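Local coordinates for protein putative polyketide synthase (Streptomyces coelicolor, PDB 1U0M) that catalyses the condensation of five malonyl-CoA units and the cyclisation of the resulting pentaketide to 1,3,6,8-tetrahydroxynaphthalene, a step in melanin biosynthesis, at residues L68-P71 with D75-K78; I230-D233 with G238-F241; I276-G281 with Y309-S314. All coordinates share one frame; numbering follows the deposited sequence.

Contact 1: L68-P71 with D75-K78; sequences LEHP and DRNK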
ATOM      1  N   LEU A  68     -16.426 -22.333   2.952  1.00 35.08           N
ATOM      2  CA  LEU A  68     -16.109 -23.045   4.193  1.00 34.39           C
ATOM      3  C   LEU A  68     -14.883 -23.946   4.002  1.00 35.82           C
ATOM      4  O   LEU A  68     -14.189 -24.307   4.954  1.00 33.42           O
ATOM      5  CB  LEU A  68     -17.301 -23.879   4.642  1.00 35.49           C
ATOM      6  CG  LEU A  68     -18.519 -23.167   5.238  1.00 35.89           C
ATOM      7  CD1 LEU A  68     -19.609 -24.207   5.498  1.00 38.16           C
ATOM      8  CD2 LEU A  68     -18.149 -22.452   6.533  1.00 33.09           C
ATOM      9  N   GLU A  69     -14.617 -24.297   2.751  1.00 38.04           N
ATOM     10  CA  GLU A  69     -13.473 -25.133   2.419  1.00 38.14           C
ATOM     11  C   GLU A  69     -12.236 -24.260   2.249  1.00 36.64           C
ATOM     12  O   GLU A  69     -12.325 -23.091   1.865  1.00 35.85           O
ATOM     13  CB  GLU A  69     -13.726 -25.893   1.111  1.00 42.28           C
ATOM     14  CG  GLU A  69     -14.910 -26.834   1.152  1.00 49.58           C
ATOM     15  CD  GLU A  69     -14.741 -27.945   2.177  1.00 52.52           C
ATOM     16  OE1 GLU A  69     -15.710 -28.709   2.401  1.00 54.96           O
ATOM     17  OE2 GLU A  69     -13.638 -28.060   2.754  1.00 54.60           O
ATOM     18  N   HIS A  70     -11.077 -24.822   2.548  1.00 35.38           N
ATOM     19  CA  HIS A  70      -9.852 -24.069   2.366  1.00 38.08           C
ATOM     20  C   HIS A  70      -8.963 -24.841   1.399  1.00 37.60           C
ATOM     21  O   HIS A  70      -8.293 -25.795   1.785  1.00 37.90           O
ATOM     22  CB  HIS A  70      -9.141 -23.834   3.702  1.00 35.87           C
ATOM     23  CG  HIS A  70      -8.064 -22.799   3.624  1.00 36.80           C
ATOM     24  ND1 HIS A  70      -7.688 -22.029   4.703  1.00 35.00           N
ATOM     25  CD2 HIS A  70      -7.263 -22.426   2.598  1.00 38.11           C
ATOM     26  CE1 HIS A  70      -6.702 -21.225   4.346  1.00 35.21           C
ATOM     27  NE2 HIS A  70      -6.424 -21.448   3.072  1.00 39.29           N
ATOM     28  N   PRO A  71      -8.981 -24.446   0.112  1.00 37.13           N
ATOM     29  CA  PRO A  71      -8.207 -25.050  -0.983  1.00 37.07           C
ATOM     30  C   PRO A  71      -6.761 -24.582  -1.009  1.00 36.95           C
ATOM     31  O   PRO A  71      -6.019 -24.885  -1.947  1.00 40.25           O
ATOM     32  CB  PRO A  71      -8.961 -24.587  -2.222  1.00 36.50           C
ATOM     33  CG  PRO A  71      -9.356 -23.177  -1.821  1.00 37.02           C
ATOM     34  CD  PRO A  71      -9.876 -23.391  -0.405  1.00 35.91           C
ATOM     35  N   ASP A  75      -4.899 -21.061  -4.157  1.00 32.44           N
ATOM     36  CA  ASP A  75      -6.205 -21.118  -4.823  1.00 37.00           C
ATOM     37  C   ASP A  75      -7.141 -20.012  -4.322  1.00 34.26           C
ATOM     38  O   ASP A  75      -7.872 -19.403  -5.100  1.00 34.98           O
ATOM     39  CB  ASP A  75      -6.863 -22.500  -4.632  1.00 41.06           C
ATOM     40  CG  ASP A  75      -6.257 -23.576  -5.546  1.00 43.74           C
ATOM     41  OD1 ASP A  75      -5.300 -23.252  -6.297  1.00 43.25           O
ATOM     42  OD2 ASP A  75      -6.734 -24.743  -5.509  1.00 41.31           O
ATOM     43  N   ARG A  76      -7.109 -19.747  -3.021  1.00 35.27           N
ATOM     44  CA  ARG A  76      -7.937 -18.697  -2.429  1.00 32.55           C
ATOM     45  C   ARG A  76      -7.585 -17.378  -3.126  1.00 30.38           C
ATOM     46  O   ARG A  76      -8.454 -16.656  -3.593  1.00 31.34           O
ATOM     47  CB  ARG A  76      -7.634 -18.572  -0.920  1.00 32.10           C
ATOM     48  CG  ARG A  76      -8.849 -18.581   0.019  1.00 32.54           C
ATOM     49  CD  ARG A  76      -9.283 -19.994   0.298  1.00 33.21           C
ATOM     50  NE  ARG A  76     -10.353 -20.174   1.284  1.00 34.03           N
ATOM     51  CZ  ARG A  76     -10.288 -19.839   2.578  1.00 33.72           C
ATOM     52  NH1 ARG A  76      -9.210 -19.268   3.089  1.00 32.15           N
ATOM     53  NH2 ARG A  76     -11.291 -20.152   3.391  1.00 35.43           N
ATOM     54  N   ASN A  77      -6.297 -17.067  -3.207  1.00 31.09           N
ATOM     55  CA  ASN A  77      -5.892 -15.813  -3.828  1.00 32.33           C
ATOM     56  C   ASN A  77      -6.242 -15.769  -5.322  1.00 33.16           C
ATOM     57  O   ASN A  77      -6.447 -14.690  -5.887  1.00 29.65           O
ATOM     58  CB  ASN A  77      -4.398 -15.576  -3.617  1.00 37.75           C
ATOM     59  CG  ASN A  77      -4.057 -14.108  -3.560  1.00 40.80           C
ATOM     60  OD1 ASN A  77      -4.418 -13.414  -2.609  1.00 40.83           O
ATOM     61  ND2 ASN A  77      -3.374 -13.617  -4.587  1.00 43.24           N
ATOM     62  N   LYS A  78      -6.301 -16.940  -5.957  1.00 32.93           N
ATOM     63  CA  LYS A  78      -6.683 -17.014  -7.365  1.00 34.80           C
ATOM     64  C   LYS A  78      -8.150 -16.577  -7.425  1.00 33.17           C
ATOM     65  O   LYS A  78      -8.538 -15.772  -8.269  1.00 33.20           O
ATOM     66  CB  LYS A  78      -6.552 -18.446  -7.901  1.00 36.57           C
ATOM     67  CG  LYS A  78      -5.461 -18.640  -8.953  1.00 41.59           C
ATOM     68  CD  LYS A  78      -4.101 -18.813  -8.315  1.00 42.76           C
ATOM     69  CE  LYS A  78      -3.854 -20.264  -7.956  1.00 46.70           C
ATOM     70  NZ  LYS A  78      -3.565 -21.105  -9.155  1.00 48.32           N
TER
HETATM   71  O   HOH W   1     -12.443 -20.693  -0.199  1.00 37.23           O
HETATM   72  O   HOH W   2      -4.335 -23.382  -3.015  1.00 41.83           O

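Contact 2: I230-D233 with G238-F241; sequences IMYD and GFHF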
ATOM      1  N   ILE A 230      -5.282  -5.090  16.279  1.00 37.42           N
ATOM      2  CA  ILE A 230      -6.090  -5.424  15.100  1.00 35.26           C
ATOM      3  C   ILE A 230      -5.054  -5.702  14.011  1.00 35.21           C
ATOM      4  O   ILE A 230      -4.565  -4.795  13.339  1.00 34.94           O
ATOM      5  CB  ILE A 230      -7.010  -4.271  14.685  1.00 36.53           C
ATOM      6  CG1 ILE A 230      -7.734  -3.712  15.920  1.00 36.17           C
ATOM      7  CG2 ILE A 230      -8.038  -4.788  13.683  1.00 35.16           C
ATOM      8  CD1 ILE A 230      -8.727  -2.597  15.631  1.00 33.77           C
ATOM      9  N   MET A 231      -4.716  -6.975  13.849  1.00 35.43           N
ATOM     10  CA  MET A 231      -3.669  -7.359  12.915  1.00 35.26           C
ATOM     11  C   MET A 231      -3.856  -8.696  12.222  1.00 32.11           C
ATOM     12  O   MET A 231      -4.768  -9.466  12.513  1.00 31.35           O
ATOM     13  CB  MET A 231      -2.350  -7.445  13.674  1.00 35.22           C
ATOM     14  CG  MET A 231      -2.351  -8.629  14.651  1.00 35.39           C
ATOM     15  SD  MET A 231      -0.924  -8.698  15.722  1.00 39.22           S
ATOM     16  CE  MET A 231       0.330  -9.362  14.563  1.00 37.99           C
ATOM     17  N   TYR A 232      -2.918  -8.969  11.329  1.00 29.98           N
ATOM     18  CA  TYR A 232      -2.895 -10.212  10.591  1.00 31.04           C
ATOM     19  C   TYR A 232      -1.724 -11.086  11.035  1.00 28.25           C
ATOM     20  O   TYR A 232      -0.633 -10.590  11.258  1.00 29.90           O
ATOM     21  CB  TYR A 232      -2.721  -9.925   9.088  1.00 30.91           C
ATOM     22  CG  TYR A 232      -3.990  -9.824   8.274  1.00 25.85           C
ATOM     23  CD1 TYR A 232      -3.981  -9.194   7.033  1.00 27.68           C
ATOM     24  CD2 TYR A 232      -5.182 -10.382   8.720  1.00 25.34           C
ATOM     25  CE1 TYR A 232      -5.124  -9.123   6.249  1.00 27.31           C
ATOM     26  CE2 TYR A 232      -6.340 -10.319   7.952  1.00 24.18           C
ATOM     27  CZ  TYR A 232      -6.300  -9.690   6.709  1.00 29.58           C
ATOM     28  OH  TYR A 232      -7.418  -9.651   5.906  1.00 28.49           O
ATOM     29  N   ASP A 233      -1.964 -12.376  11.202  1.00 29.16           N
ATOM     30  CA  ASP A 233      -0.876 -13.327  11.455  1.00 27.46           C
ATOM     31  C   ASP A 233      -0.750 -13.877  10.022  1.00 27.20           C
ATOM     32  O   ASP A 233      -1.741 -14.329   9.454  1.00 24.72           O
ATOM     33  CB  ASP A 233      -1.315 -14.458  12.394  1.00 32.26           C
ATOM     34  CG  ASP A 233      -0.796 -14.283  13.831  1.00 33.61           C
ATOM     35  OD1 ASP A 233      -1.283 -15.005  14.723  1.00 38.64           O
ATOM     36  OD2 ASP A 233       0.089 -13.439  14.071  1.00 31.15           O
ATOM     37  N   GLY A 238      -2.430 -18.379   4.762  1.00 28.65           N
ATOM     38  CA  GLY A 238      -2.909 -17.073   4.375  1.00 28.84           C
ATOM     39  C   GLY A 238      -2.933 -16.092   5.516  1.00 27.64           C
ATOM     40  O   GLY A 238      -2.075 -16.129   6.396  1.00 24.98           O
ATOM     41  N   PHE A 239      -3.933 -15.220   5.503  1.00 28.64           N
ATOM     42  CA  PHE A 239      -4.054 -14.203   6.526  1.00 29.86           C
ATOM     43  C   PHE A 239      -5.021 -14.598   7.627  1.00 29.94           C
ATOM     44  O   PHE A 239      -6.197 -14.875   7.364  1.00 30.07           O
ATOM     45  CB  PHE A 239      -4.503 -12.878   5.894  1.00 31.47           C
ATOM     46  CG  PHE A 239      -3.579 -12.378   4.820  1.00 35.12           C
ATOM     47  CD1 PHE A 239      -2.204 -12.598   4.909  1.00 36.17           C
ATOM     48  CD2 PHE A 239      -4.073 -11.672   3.727  1.00 37.04           C
ATOM     49  CE1 PHE A 239      -1.344 -12.124   3.931  1.00 37.87           C
ATOM     50  CE2 PHE A 239      -3.222 -11.194   2.745  1.00 34.68           C
ATOM     51  CZ  PHE A 239      -1.854 -11.417   2.842  1.00 36.38           C
ATOM     52  N   HIS A 240      -4.504 -14.631   8.854  1.00 27.14           N
ATOM     53  CA  HIS A 240      -5.297 -14.957  10.033  1.00 28.52           C
ATOM     54  C   HIS A 240      -5.527 -13.647  10.795  1.00 27.98           C
ATOM     55  O   HIS A 240      -4.592 -13.024  11.298  1.00 28.62           O
ATOM     56  CB  HIS A 240      -4.558 -15.967  10.935  1.00 26.30           C
ATOM     57  CG  HIS A 240      -4.380 -17.319  10.316  1.00 26.67           C
ATOM     58  ND1 HIS A 240      -3.659 -17.520   9.155  1.00 28.07           N
ATOM     59  CD2 HIS A 240      -4.796 -18.545  10.718  1.00 22.01           C
ATOM     60  CE1 HIS A 240      -3.635 -18.812   8.875  1.00 24.76           C
ATOM     61  NE2 HIS A 240      -4.318 -19.455   9.806  1.00 23.74           N
ATOM     62  N   PHE A 241      -6.782 -13.238  10.866  1.00 28.40           N
ATOM     63  CA  PHE A 241      -7.158 -12.003  11.522  1.00 30.31           C
ATOM     64  C   PHE A 241      -7.204 -12.108  13.049  1.00 32.35           C
ATOM     65  O   PHE A 241      -7.845 -13.000  13.601  1.00 31.87           O
ATOM     66  CB  PHE A 241      -8.524 -11.546  10.997  1.00 26.53           C
ATOM     67  CG  PHE A 241      -8.893 -10.159  11.413  1.00 26.96           C
ATOM     68  CD1 PHE A 241      -8.090  -9.080  11.056  1.00 25.07           C
ATOM     69  CD2 PHE A 241     -10.039  -9.923  12.165  1.00 27.57           C
ATOM     70  CE1 PHE A 241      -8.423  -7.779  11.440  1.00 26.24           C
ATOM     71  CE2 PHE A 241     -10.377  -8.615  12.556  1.00 28.63           C
ATOM     72  CZ  PHE A 241      -9.570  -7.552  12.191  1.00 23.31           C
TER

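Contact 3: I276-G281 with Y309-S314; sequences IVHAGG and YGNIAS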
ATOM      1  N   ILE A 276     -20.637   9.614   9.579  1.00 72.23           N
ATOM      2  CA  ILE A 276     -20.409   8.410   8.785  1.00 69.18           C
ATOM      3  C   ILE A 276     -19.085   7.790   9.230  1.00 67.43           C
ATOM      4  O   ILE A 276     -18.049   7.990   8.594  1.00 66.74           O
ATOM      5  CB  ILE A 276     -20.338   8.746   7.277  1.00 68.68           C
ATOM      6  CG1 ILE A 276     -21.647   9.401   6.826  1.00 67.47           C
ATOM      7  CG2 ILE A 276     -20.075   7.486   6.471  1.00 67.79           C
ATOM      8  CD1 ILE A 276     -22.864   8.517   6.975  1.00 66.07           C
ATOM      9  N   VAL A 277     -19.126   7.046  10.331  1.00 64.97           N
ATOM     10  CA  VAL A 277     -17.929   6.418  10.869  1.00 64.02           C
ATOM     11  C   VAL A 277     -17.999   4.898  10.807  1.00 63.64           C
ATOM     12  O   VAL A 277     -19.066   4.312  10.981  1.00 63.26           O
ATOM     13  CB  VAL A 277     -17.703   6.822  12.335  1.00 63.35           C
ATOM     14  CG1 VAL A 277     -17.942   8.305  12.500  1.00 63.26           C
ATOM     15  CG2 VAL A 277     -18.618   6.028  13.243  1.00 64.74           C
ATOM     16  N   HIS A 278     -16.856   4.261  10.565  1.00 62.31           N
ATOM     17  CA  HIS A 278     -16.808   2.811  10.499  1.00 61.46           C
ATOM     18  C   HIS A 278     -16.182   2.186  11.730  1.00 61.98           C
ATOM     19  O   HIS A 278     -15.043   2.482  12.092  1.00 60.18           O
ATOM     20  CB  HIS A 278     -16.040   2.331   9.265  1.00 60.52           C
ATOM     21  CG  HIS A 278     -15.687   0.875   9.314  1.00 59.76           C
ATOM     22  ND1 HIS A 278     -16.599  -0.099   9.661  1.00 59.21           N
ATOM     23  CD2 HIS A 278     -14.518   0.230   9.090  1.00 58.72           C
ATOM     24  CE1 HIS A 278     -16.006  -1.279   9.652  1.00 57.51           C
ATOM     25  NE2 HIS A 278     -14.744  -1.107   9.310  1.00 57.04           N
ATOM     26  N   ALA A 279     -16.951   1.310  12.360  1.00 64.17           N
ATOM     27  CA  ALA A 279     -16.511   0.586  13.538  1.00 66.54           C
ATOM     28  C   ALA A 279     -17.056  -0.831  13.370  1.00 67.81           C
ATOM     29  O   ALA A 279     -18.198  -1.019  12.939  1.00 66.98           O
ATOM     30  CB  ALA A 279     -17.075   1.238  14.799  1.00 67.37           C
ATOM     31  N   GLY A 280     -16.231  -1.823  13.690  1.00 68.73           N
ATOM     32  CA  GLY A 280     -16.656  -3.204  13.557  1.00 71.04           C
ATOM     33  C   GLY A 280     -17.718  -3.602  14.561  1.00 73.24           C
ATOM     34  O   GLY A 280     -17.465  -3.639  15.762  1.00 74.58           O
ATOM     35  N   GLY A 281     -18.913  -3.904  14.071  1.00 75.22           N
ATOM     36  CA  GLY A 281     -19.988  -4.299  14.958  1.00 77.60           C
ATOM     37  C   GLY A 281     -20.515  -3.126  15.758  1.00 79.86           C
ATOM     38  O   GLY A 281     -19.748  -2.245  16.139  1.00 79.34           O
ATOM     39  N   TYR A 309     -24.867  -5.936   5.351  1.00 37.84           N
ATOM     40  CA  TYR A 309     -23.704  -6.459   4.648  1.00 38.05           C
ATOM     41  C   TYR A 309     -22.679  -7.079   5.586  1.00 38.24           C
ATOM     42  O   TYR A 309     -21.890  -7.936   5.188  1.00 39.68           O
ATOM     43  CB  TYR A 309     -23.041  -5.328   3.843  1.00 39.42           C
ATOM     44  CG  TYR A 309     -23.898  -4.756   2.727  1.00 39.05           C
ATOM     45  CD1 TYR A 309     -23.621  -3.500   2.181  1.00 41.03           C
ATOM     46  CD2 TYR A 309     -24.970  -5.477   2.201  1.00 41.10           C
ATOM     47  CE1 TYR A 309     -24.390  -2.978   1.136  1.00 40.38           C
ATOM     48  CE2 TYR A 309     -25.745  -4.971   1.160  1.00 38.79           C
ATOM     49  CZ  TYR A 309     -25.450  -3.723   0.632  1.00 41.25           C
ATOM     50  OH  TYR A 309     -26.210  -3.229  -0.404  1.00 41.19           O
ATOM     51  N   GLY A 310     -22.700  -6.647   6.838  1.00 37.61           N
ATOM     52  CA  GLY A 310     -21.740  -7.147   7.797  1.00 34.72           C
ATOM     53  C   GLY A 310     -20.561  -6.211   7.713  1.00 33.92           C
ATOM     54  O   GLY A 310     -20.665  -5.126   7.142  1.00 32.74           O
ATOM     55  N   ASN A 311     -19.432  -6.609   8.277  1.00 33.33           N
ATOM     56  CA  ASN A 311     -18.262  -5.761   8.216  1.00 32.60           C
ATOM     57  C   ASN A 311     -17.529  -6.040   6.915  1.00 33.84           C
ATOM     58  O   ASN A 311     -16.896  -7.087   6.755  1.00 32.58           O
ATOM     59  CB  ASN A 311     -17.334  -6.038   9.386  1.00 31.48           C
ATOM     60  CG  ASN A 311     -16.279  -4.988   9.524  1.00 32.42           C
ATOM     61  OD1 ASN A 311     -15.784  -4.451   8.519  1.00 36.09           O
ATOM     62  ND2 ASN A 311     -15.913  -4.675  10.766  1.00 28.75           N
ATOM     63  N   ILE A 312     -17.620  -5.095   5.986  1.00 34.83           N
ATOM     64  CA  ILE A 312     -16.976  -5.241   4.701  1.00 32.88           C
ATOM     65  C   ILE A 312     -15.713  -4.385   4.634  1.00 34.53           C
ATOM     66  O   ILE A 312     -15.394  -3.794   3.597  1.00 36.18           O
ATOM     67  CB  ILE A 312     -17.946  -4.873   3.572  1.00 32.37           C
ATOM     68  CG1 ILE A 312     -18.434  -3.432   3.724  1.00 35.42           C
ATOM     69  CG2 ILE A 312     -19.151  -5.766   3.643  1.00 34.36           C
ATOM     70  CD1 ILE A 312     -19.324  -2.990   2.605  1.00 29.21           C
ATOM     71  N   ALA A 313     -15.003  -4.340   5.760  1.00 33.82           N
ATOM     72  CA  ALA A 313     -13.755  -3.605   5.900  1.00 32.37           C
ATOM     73  C   ALA A 313     -13.761  -2.189   5.342  1.00 33.31           C
ATOM     74  O   ALA A 313     -14.686  -1.420   5.581  1.00 35.19           O
ATOM     75  CB  ALA A 313     -12.614  -4.397   5.274  1.00 34.62           C
ATOM     76  N   SER A 314     -12.715  -1.868   4.586  1.00 33.47           N
ATOM     77  CA  SER A 314     -12.525  -0.552   3.997  1.00 33.89           C
ATOM     78  C   SER A 314     -13.743   0.002   3.269  1.00 35.96           C
ATOM     79  O   SER A 314     -13.901   1.215   3.157  1.00 37.29           O
ATOM     80  CB  SER A 314     -11.320  -0.574   3.044  1.00 34.70           C
ATOM     81  OG  SER A 314     -11.547  -1.405   1.910  1.00 32.85           O
TER

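Contact 1: L68-P71 with D75-K78
Pro71 O and Asp75 N share one water, which donates to the carbonyl oxygen Pro71 O at 2.5 Å and accepts from Asp75 N at 2.6 Å, joining the loop to the first turn of helix 73-99. Beside this bridge the Pro71 ring packs on both helical residues: its CB lies 3.8 Å from Asp75 CB, and its CD lies 3.5 Å from Arg76 CD, the Pro71 and Arg76 side chains crossing nearly at right angles. At the far end of its side chain, the guanidinium of Arg76 lies flat on the His70 imidazole, planes 19° apart and centres 3.9 Å from each other, with NH1 poised over the middle of the ring. A bend at chi2 (83°) turns the arginine chain back to the loop for this stack. A second water sits in the guanidinium plane, accepting from Arg76 NE at 2.6 Å and probably donating to Glu69 O. With NH2 also bonded to Tyr180 O, the buried guanidinium is fixed through its face and its nitrogens. The contact joins the loop after helix 64-67 to the start of helix 73-99, near the surface, with the loop residues Gln181 and Pro182 against His70 and Leu178 against Arg76.

Contact 2: I230-D233 with G238-F241
The hairpin of strands 230-235 and 238-243 is held here by the hydrogen-bonded pair Asp233-His240 and the non-hydrogen-bonded pair Tyr232-Phe241. Asp233 N donates to His240 O at 2.7 Å, and His240 N returns a bond to Asp233 O at 2.8 Å, both nearly straight at 168°. The same oxygen, His240 O, is also approached by Tyr232 CA at 3.4 Å in a CA-H...O contact. On the face carrying Tyr232 and Phe241, the aromatic groups take over. Phe239 CB stands over the centre of the Tyr232 ring, 3.6 Å from its centroid, as a CH-pi contact, and the two rings continue into an offset stack with planes 20° apart. Phe241 meets the tyrosine differently: its ring has Tyr232 CD2 in plane at the edge, and its CD1 lies 3.8 Å from Tyr232 CE2. Phe241, its ring carbon CG swung opposite the backbone nitrogen (chi1 -169°), runs alongside Ile230, whose CG2 methyl touches Phe241 CZ at 3.5 Å. Tyr232 OH is bonded to Cys114 O, which fixes the far end of that ring. Phe239 also stacks on Phe117 of the second subunit. Phe241, close to the probable active-site Cys146, meets the Phe196 ring at a steep angle, and the two are consistent with the pair of gatekeeper phenylalanines of chalcone synthases.

Contact 3: I276-G281 with Y309-S314
Asn311 and Ala313 bring two carbonyl oxygens up to the imidazole of His278, on strand 276-278. Just before them Gly310, after helix 300-308, has a positive phi (90°) and backbone angles at which a beta carbon would crowd the Tyr309 carbonyl. Next, Asn311 sends its side chain across: CG is anti to the backbone N (chi1 -167°), and the amide stands almost perpendicular to the imidazole, at 86°. Its CG lies in the ring plane at the edge, while OD1 comes within 3.4 Å of His278 CE1 and 3.6 Å of His278 NE2. The other branch, ND2, rests 3.2 Å from Gly280 CA, a spot where a beta carbon on the glycine would be tight. Two residues on, Ala313 N donates to Asn311 OD1 at 2.9 Å, in the carbonyl plane, closing an Asx turn that fixes the amide's rotation. Ala313 O then hangs over one face of the imidazole, 3.7 Å from His278 NE2. Replacing Asn311 by a leucine would probably leave Ala313 N without its side-chain acceptor and the imidazole edge without its amide neighbour. His278 also touches Cys146, so the three side chains fit the Cys-His-Asn catalytic triad of type III polyketide synthases; with OD1 engaged by Ala313 N, ND2 is set beside the histidine, consistent with both residues polarising a thioester carbonyl, as in relatives.

From the N terminus the three contacts follow in series, with none nesting or crossing. Contact 1 closes the short turn into helix 73-99, in the N-terminal domain. Contact 2 closes the hairpin 230-243, and contact 3 spans 27 intervening residues, mostly helical, to set an edge strand of the nine-stranded sheet beside the loop before helix 315-326. Contacts 1 and 2 have nearest atoms about 5 Å apart, and the loop residue Gln181 touches a histidine of each. The centres of contacts 2 and 3 lie about 17 Å apart, yet both touch Phe196; contact 3 also touches Cys146, and the Phe241 side chain of contact 2 comes within about 5 Å of that cysteine's (nearest atoms), so hairpin and sheet edge converge on the probable active site.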